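PDB 3OBK: delta-aminolevulinic acid dehydratase from Toxoplasma gondii ME49, which catalyses the condensation of two molecules of 5-aminolevulinic acid into porphobilinogen, an early step of tetrapyrrole biosynthesis. Local coordinates for residues Q37-F51 with L318-Y332. Residues are numbered along the deposited sequence; the frame is centred on the assembly and turned at random.
Sequences QENLVKPSSLIYPLF and LKSFRRAGADAVATY. With PBG (3-[5-(aminomethyl)-4-(carboxymethyl)-1H-pyrrol-3-yl]propanoic acid), chain L; EDO (1,2-ethanediol), chain Y; EDO (1,2-ethanediol), chain M.
P49 points CG over one face of the Y332 ring, toward its rim, a CH-pi contact with CG 4.0 Å from the Y332 centroid. The F51 ring is nearly parallel to that of Y332 (10°) but slid so far aside that they barely overlap, F51 CE2 meeting Y332 CE1 at 3.8 Å. Upstream, strand 46-51 pairs in parallel with strand 328-331, the first and last strands of the TIM barrel, through V329 N to S45 O, I47 N to V329 O and T331 N to I47 O. On one face of this seam I47 CB meets A330 CB at 4.0 Å, with P49 next along; on the other, L46 reaches V329 and, through CD1, L318 of the helix. Before the strand, the extended 39-42 segment runs across helix 318-324. V41 seats CG2 in the groove beside L318 and K319. The N39 amide packs on R323 CA and CB; its ND2 donates to S244 O of a neighbouring subunit and, through a water, reaches R323 O. K319 curls its bent chain against V41 CG2 and N39 O, and NZ forms a salt bridge to Y356 OXT of another subunit. R322, bent at chi2 (98°), fits between L40 and S45: NE donates to L40 O at 2.8 Å, in the guanidinium plane, while S45 OG sits over one face. The barrel thus closes on backbone bonds and apolar side chains, its polar end tied into the octamer, while Y332 OH donates to porphobilinogen O3A at 2.6 Å, gripping the product's propionate.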
loop_
_atom_site.group_PDB
_atom_site.type_symbol
_atom_site.label_atom_id
_atom_site.label_comp_id
_atom_site.label_asym_id
_atom_site.label_seq_id
_atom_site.Cartn_x
_atom_site.Cartn_y
_atom_site.Cartn_z
ATOM N N GLN A 37 12.955 -10.105 21.314
ATOM C CA GLN A 37 13.482 -10.940 20.227
ATOM C C GLN A 37 12.380 -11.375 19.271
ATOM O O GLN A 37 11.414 -11.974 19.675
ATOM C CB GLN A 37 14.151 -12.174 20.851
ATOM C CG GLN A 37 14.780 -13.173 19.915
ATOM C CD GLN A 37 15.417 -14.363 20.637
ATOM O OE1 GLN A 37 15.836 -14.263 21.784
ATOM N NE2 GLN A 37 15.537 -15.482 19.935
ATOM N N GLU A 38 12.525 -11.081 17.994
ATOM C CA GLU A 38 11.433 -11.249 17.057
ATOM C C GLU A 38 11.363 -12.639 16.447
ATOM O O GLU A 38 10.350 -12.992 15.878
ATOM C CB GLU A 38 11.575 -10.269 15.895
ATOM C CG GLU A 38 11.719 -8.772 16.250
ATOM C CD GLU A 38 12.060 -7.895 15.005
ATOM O OE1 GLU A 38 11.797 -8.355 13.856
ATOM O OE2 GLU A 38 12.606 -6.768 15.170
ATOM N N ASN A 39 12.457 -13.396 16.467
ATOM C CA ASN A 39 12.480 -14.709 15.798
ATOM C C ASN A 39 13.203 -15.746 16.641
ATOM O O ASN A 39 14.126 -15.422 17.402
ATOM C CB ASN A 39 13.100 -14.620 14.418
ATOM C CG ASN A 39 12.264 -13.799 13.435
ATOM O OD1 ASN A 39 11.363 -14.334 12.781
ATOM N ND2 ASN A 39 12.570 -12.495 13.318
ATOM N N LEU A 40 12.747 -16.988 16.506
ATOM C CA LEU A 40 13.181 -18.123 17.321
ATOM C C LEU A 40 13.396 -19.299 16.380
ATOM O O LEU A 40 12.698 -19.432 15.383
ATOM C CB LEU A 40 12.096 -18.482 18.327
ATOM C CG LEU A 40 11.896 -17.483 19.463
ATOM C CD1 LEU A 40 10.576 -17.720 20.225
ATOM C CD2 LEU A 40 13.078 -17.523 20.429
ATOM N N VAL A 41 14.376 -20.137 16.679
ATOM C CA VAL A 41 14.632 -21.326 15.892
ATOM C C VAL A 41 14.341 -22.499 16.789
ATOM O O VAL A 41 14.741 -22.499 17.945
ATOM C CB VAL A 41 16.119 -21.418 15.454
ATOM C CG1 VAL A 41 16.410 -22.739 14.876
ATOM C CG2 VAL A 41 16.486 -20.331 14.478
ATOM N N LYS A 42 13.675 -23.510 16.256
ATOM C CA LYS A 42 13.460 -24.752 16.968
ATOM C C LYS A 42 13.838 -25.928 16.061
ATOM O O LYS A 42 13.849 -25.776 14.834
ATOM C CB LYS A 42 12.013 -24.866 17.427
ATOM C CG LYS A 42 11.004 -24.652 16.326
ATOM C CD LYS A 42 9.566 -24.876 16.759
ATOM C CE LYS A 42 8.612 -24.711 15.607
ATOM N NZ LYS A 42 8.811 -25.627 14.423
ATOM N N PRO A 43 14.170 -27.085 16.644
ATOM C CA PRO A 43 14.525 -28.239 15.850
ATOM C C PRO A 43 13.442 -28.688 14.859
ATOM O O PRO A 43 13.758 -29.091 13.751
ATOM C CB PRO A 43 14.737 -29.337 16.902
ATOM C CG PRO A 43 15.127 -28.612 18.163
ATOM C CD PRO A 43 14.374 -27.306 18.091
ATOM N N SER A 44 12.171 -28.638 15.258
ATOM C CA SER A 44 11.094 -29.109 14.392
ATOM C C SER A 44 10.771 -28.151 13.215
ATOM O O SER A 44 9.846 -28.434 12.424
ATOM C CB SER A 44 9.837 -29.384 15.205
ATOM O OG SER A 44 9.209 -28.199 15.607
ATOM N N SER A 45 11.524 -27.043 13.117
ATOM C CA SER A 45 11.505 -26.192 11.946
ATOM C C SER A 45 12.645 -26.572 10.986
ATOM O O SER A 45 12.770 -25.980 9.915
ATOM C CB SER A 45 11.601 -24.702 12.338
ATOM O OG SER A 45 10.456 -24.261 13.103
ATOM N N LEU A 46 13.450 -27.569 11.323
ATOM C CA LEU A 46 14.546 -27.987 10.447
ATOM C C LEU A 46 14.197 -29.275 9.680
ATOM O O LEU A 46 13.587 -30.195 10.229
ATOM C CB LEU A 46 15.831 -28.198 11.255
ATOM C CG LEU A 46 16.255 -27.049 12.190
ATOM C CD1 LEU A 46 17.541 -27.364 12.954
ATOM C CD2 LEU A 46 16.359 -25.668 11.432
ATOM N N ILE A 47 14.585 -29.300 8.403
ATOM C CA ILE A 47 14.459 -30.446 7.533
ATOM C C ILE A 47 15.870 -30.987 7.282
ATOM O O ILE A 47 16.779 -30.230 6.909
ATOM C CB ILE A 47 13.822 -30.046 6.180
ATOM C CG1 ILE A 47 12.485 -29.332 6.384
ATOM C CG2 ILE A 47 13.589 -31.223 5.359
ATOM C CD1 ILE A 47 11.914 -28.739 5.141
ATOM N N TYR A 48 16.058 -32.289 7.460
ATOM C CA TYR A 48 17.380 -32.888 7.344
ATOM C C TYR A 48 17.479 -33.682 6.045
ATOM O O TYR A 48 16.751 -34.662 5.857
ATOM C CB TYR A 48 17.612 -33.811 8.553
ATOM C CG TYR A 48 19.005 -34.391 8.726
ATOM C CD1 TYR A 48 20.121 -33.723 8.261
ATOM C CD2 TYR A 48 19.203 -35.585 9.413
ATOM C CE1 TYR A 48 21.392 -34.231 8.440
ATOM C CE2 TYR A 48 20.494 -36.106 9.619
ATOM C CZ TYR A 48 21.581 -35.409 9.117
ATOM O OH TYR A 48 22.865 -35.861 9.236
ATOM N N PRO A 49 18.369 -33.269 5.134
ATOM C CA PRO A 49 18.437 -33.979 3.870
ATOM C C PRO A 49 19.535 -35.039 3.833
ATOM O O PRO A 49 20.675 -34.749 4.189
ATOM C CB PRO A 49 18.716 -32.858 2.841
ATOM C CG PRO A 49 18.830 -31.582 3.612
ATOM C CD PRO A 49 19.112 -32.010 5.042
ATOM N N LEU A 50 19.170 -36.247 3.401
ATOM C CA LEU A 50 20.083 -37.387 3.419
ATOM C C LEU A 50 20.181 -38.075 2.063
ATOM O O LEU A 50 19.291 -37.951 1.206
ATOM C CB LEU A 50 19.647 -38.412 4.458
ATOM C CG LEU A 50 19.568 -37.901 5.904
ATOM C CD1 LEU A 50 18.775 -38.852 6.759
ATOM C CD2 LEU A 50 20.995 -37.658 6.457
ATOM N N PHE A 51 21.295 -38.782 1.899
ATOM C CA PHE A 51 21.609 -39.493 0.689
ATOM C C PHE A 51 21.693 -40.956 1.000
ATOM O O PHE A 51 22.367 -41.351 1.969
ATOM C CB PHE A 51 22.970 -39.054 0.170
ATOM C CG PHE A 51 23.040 -37.613 -0.152
ATOM C CD1 PHE A 51 22.533 -37.136 -1.353
ATOM C CD2 PHE A 51 23.575 -36.717 0.752
ATOM C CE1 PHE A 51 22.590 -35.780 -1.639
ATOM C CE2 PHE A 51 23.631 -35.378 0.463
ATOM C CZ PHE A 51 23.139 -34.905 -0.722
ATOM N N LEU A 318 21.012 -20.132 10.841
ATOM C CA LEU A 318 19.629 -20.630 10.996
ATOM C C LEU A 318 18.657 -19.536 11.495
ATOM O O LEU A 318 17.532 -19.427 11.016
ATOM C CB LEU A 318 19.602 -21.847 11.911
ATOM C CG LEU A 318 20.435 -23.060 11.481
ATOM C CD1 LEU A 318 20.305 -24.169 12.486
ATOM C CD2 LEU A 318 20.023 -23.548 10.091
ATOM N N LYS A 319 19.118 -18.713 12.428
ATOM C CA LYS A 319 18.354 -17.561 12.866
ATOM C C LYS A 319 18.100 -16.608 11.710
ATOM O O LYS A 319 17.001 -16.084 11.585
ATOM C CB LYS A 319 19.063 -16.819 14.008
ATOM C CG LYS A 319 18.290 -15.704 14.641
ATOM C CD LYS A 319 16.958 -16.162 15.204
ATOM C CE LYS A 319 17.083 -17.077 16.388
ATOM N NZ LYS A 319 17.632 -16.385 17.623
ATOM N N SER A 320 19.100 -16.408 10.858
ATOM C CA SER A 320 18.927 -15.560 9.677
ATOM C C SER A 320 17.853 -16.056 8.677
ATOM O O SER A 320 17.062 -15.273 8.224
ATOM C CB SER A 320 20.277 -15.332 8.982
ATOM O OG SER A 320 21.093 -14.467 9.784
ATOM N N PHE A 321 17.805 -17.344 8.369
ATOM C CA PHE A 321 16.747 -17.892 7.491
ATOM C C PHE A 321 15.350 -17.628 8.038
ATOM O O PHE A 321 14.367 -17.395 7.311
ATOM C CB PHE A 321 16.866 -19.404 7.389
ATOM C CG PHE A 321 17.816 -19.848 6.376
ATOM C CD1 PHE A 321 17.544 -19.652 5.028
ATOM C CD2 PHE A 321 18.986 -20.490 6.740
ATOM C CE1 PHE A 321 18.454 -20.063 4.082
ATOM C CE2 PHE A 321 19.859 -20.912 5.796
ATOM C CZ PHE A 321 19.613 -20.697 4.486
ATOM N N ARG A 322 15.288 -17.691 9.351
ATOM C CA ARG A 322 14.061 -17.570 10.050
ATOM C C ARG A 322 13.606 -16.104 10.068
ATOM O O ARG A 322 12.466 -15.825 9.749
ATOM C CB ARG A 322 14.293 -18.161 11.423
ATOM C CG ARG A 322 13.085 -18.639 12.075
ATOM C CD ARG A 322 12.762 -20.150 12.003
ATOM N NE ARG A 322 11.634 -20.182 12.949
ATOM C CZ ARG A 322 10.344 -20.330 12.676
ATOM N NH1 ARG A 322 9.456 -20.222 13.653
ATOM N NH2 ARG A 322 9.923 -20.666 11.489
ATOM N N ARG A 323 14.501 -15.172 10.381
ATOM C CA ARG A 323 14.186 -13.747 10.340
ATOM C C ARG A 323 13.733 -13.315 8.921
ATOM O O ARG A 323 12.756 -12.597 8.762
ATOM C CB ARG A 323 15.396 -12.932 10.753
ATOM C CG ARG A 323 15.205 -11.415 10.714
ATOM C CD ARG A 323 16.531 -10.616 10.615
ATOM N NE ARG A 323 17.276 -11.080 9.462
ATOM C CZ ARG A 323 18.467 -11.681 9.455
ATOM N NH1 ARG A 323 19.193 -11.837 10.552
ATOM N NH2 ARG A 323 18.956 -12.096 8.297
ATOM N N ALA A 324 14.455 -13.805 7.912
ATOM C CA ALA A 324 14.181 -13.568 6.512
ATOM C C ALA A 324 12.823 -14.103 6.045
ATOM O O ALA A 324 12.312 -13.653 5.037
ATOM C CB ALA A 324 15.281 -14.166 5.693
ATOM N N GLY A 325 12.237 -15.056 6.757
ATOM C CA GLY A 325 10.846 -15.489 6.507
ATOM C C GLY A 325 10.684 -16.987 6.298
ATOM O O GLY A 325 9.668 -17.419 5.836
ATOM N N ALA A 326 11.686 -17.789 6.613
ATOM C CA ALA A 326 11.543 -19.246 6.462
ATOM C C ALA A 326 10.746 -19.807 7.629
ATOM O O ALA A 326 11.132 -19.657 8.791
ATOM C CB ALA A 326 12.868 -19.938 6.414
ATOM N N ASP A 327 9.641 -20.459 7.315
ATOM C CA ASP A 327 9.000 -21.279 8.296
ATOM C C ASP A 327 9.858 -22.505 8.581
ATOM O O ASP A 327 10.059 -22.858 9.733
ATOM C CB ASP A 327 7.621 -21.664 7.812
ATOM C CG ASP A 327 6.741 -20.463 7.634
ATOM O OD1 ASP A 327 6.490 -19.766 8.642
ATOM O OD2 ASP A 327 6.326 -20.205 6.488
ATOM N N ALA A 328 10.386 -23.137 7.549
ATOM C CA ALA A 328 11.245 -24.325 7.734
ATOM C C ALA A 328 12.497 -24.098 6.937
ATOM O O ALA A 328 12.451 -23.381 5.936
ATOM C CB ALA A 328 10.549 -25.576 7.250
ATOM N N VAL A 329 13.601 -24.716 7.352
ATOM C CA VAL A 329 14.866 -24.637 6.621
ATOM C C VAL A 329 15.377 -26.049 6.366
ATOM O O VAL A 329 15.479 -26.824 7.287
ATOM C CB VAL A 329 15.904 -23.884 7.475
ATOM C CG1 VAL A 329 17.216 -23.739 6.749
ATOM C CG2 VAL A 329 15.335 -22.490 7.887
ATOM N N ALA A 330 15.666 -26.397 5.115
ATOM C CA ALA A 330 16.310 -27.671 4.803
ATOM C C ALA A 330 17.816 -27.447 4.970
ATOM O O ALA A 330 18.377 -26.556 4.335
ATOM C CB ALA A 330 15.972 -28.126 3.393
ATOM N N THR A 331 18.483 -28.206 5.834
ATOM C CA THR A 331 19.914 -27.960 6.033
ATOM C C THR A 331 20.655 -29.202 6.434
ATOM O O THR A 331 20.173 -29.933 7.264
ATOM C CB THR A 331 20.179 -26.824 7.078
ATOM O OG1 THR A 331 21.584 -26.728 7.355
ATOM C CG2 THR A 331 19.414 -27.076 8.358
ATOM N N TYR A 332 21.846 -29.418 5.863
ATOM C CA TYR A 332 22.673 -30.580 6.204
ATOM C C TYR A 332 23.205 -30.460 7.640
ATOM O O TYR A 332 23.660 -31.454 8.218
ATOM C CB TYR A 332 23.792 -30.785 5.165
ATOM C CG TYR A 332 23.232 -30.968 3.776
ATOM C CD1 TYR A 332 22.676 -32.165 3.386
ATOM C CD2 TYR A 332 23.202 -29.913 2.876
ATOM C CE1 TYR A 332 22.151 -32.324 2.142
ATOM C CE2 TYR A 332 22.679 -30.050 1.620
ATOM C CZ TYR A 332 22.139 -31.264 1.241
ATOM O OH TYR A 332 21.589 -31.408 -0.025
HETATM C CHA PBG L . 17.869 -31.943 -8.320
HETATM C C1A PBG L . 18.368 -31.335 -7.051
HETATM C C2A PBG L . 19.523 -30.574 -6.897
HETATM C C3A PBG L . 19.574 -30.226 -5.559
HETATM C C4A PBG L . 18.419 -30.702 -4.966
HETATM N NA PBG L . 17.720 -31.393 -5.878
HETATM C C5A PBG L . 20.623 -30.315 -7.899
HETATM C C6A PBG L . 20.294 -29.451 -9.039
HETATM O O1A PBG L . 19.071 -29.296 -9.299
HETATM O O2A PBG L . 21.208 -28.979 -9.752
HETATM C C7A PBG L . 20.674 -29.480 -4.910
HETATM C C8A PBG L . 20.691 -29.465 -3.427
HETATM C C9A PBG L . 21.916 -29.002 -2.754
HETATM O O3A PBG L . 22.096 -29.369 -1.597
HETATM O O4A PBG L . 22.888 -28.517 -3.353
HETATM N N1 PBG L . 16.640 -31.461 -8.861
HETATM C C1 EDO Y . 8.394 -16.215 17.028
HETATM O O1 EDO Y . 7.052 -16.373 17.510
HETATM C C2 EDO Y . 8.633 -17.212 15.913
HETATM O O2 EDO Y . 9.884 -16.927 15.304
HETATM C C1 EDO M . 16.628 -18.541 24.151
HETATM O O1 EDO M . 16.509 -18.447 25.577
HETATM C C2 EDO M . 15.654 -17.607 23.415
HETATM O O2 EDO M . 16.094 -16.254 23.533
HETATM O O HOH W 1 11.516 -11.021 11.037
HETATM O O HOH W 2 10.171 -14.165 10.144
#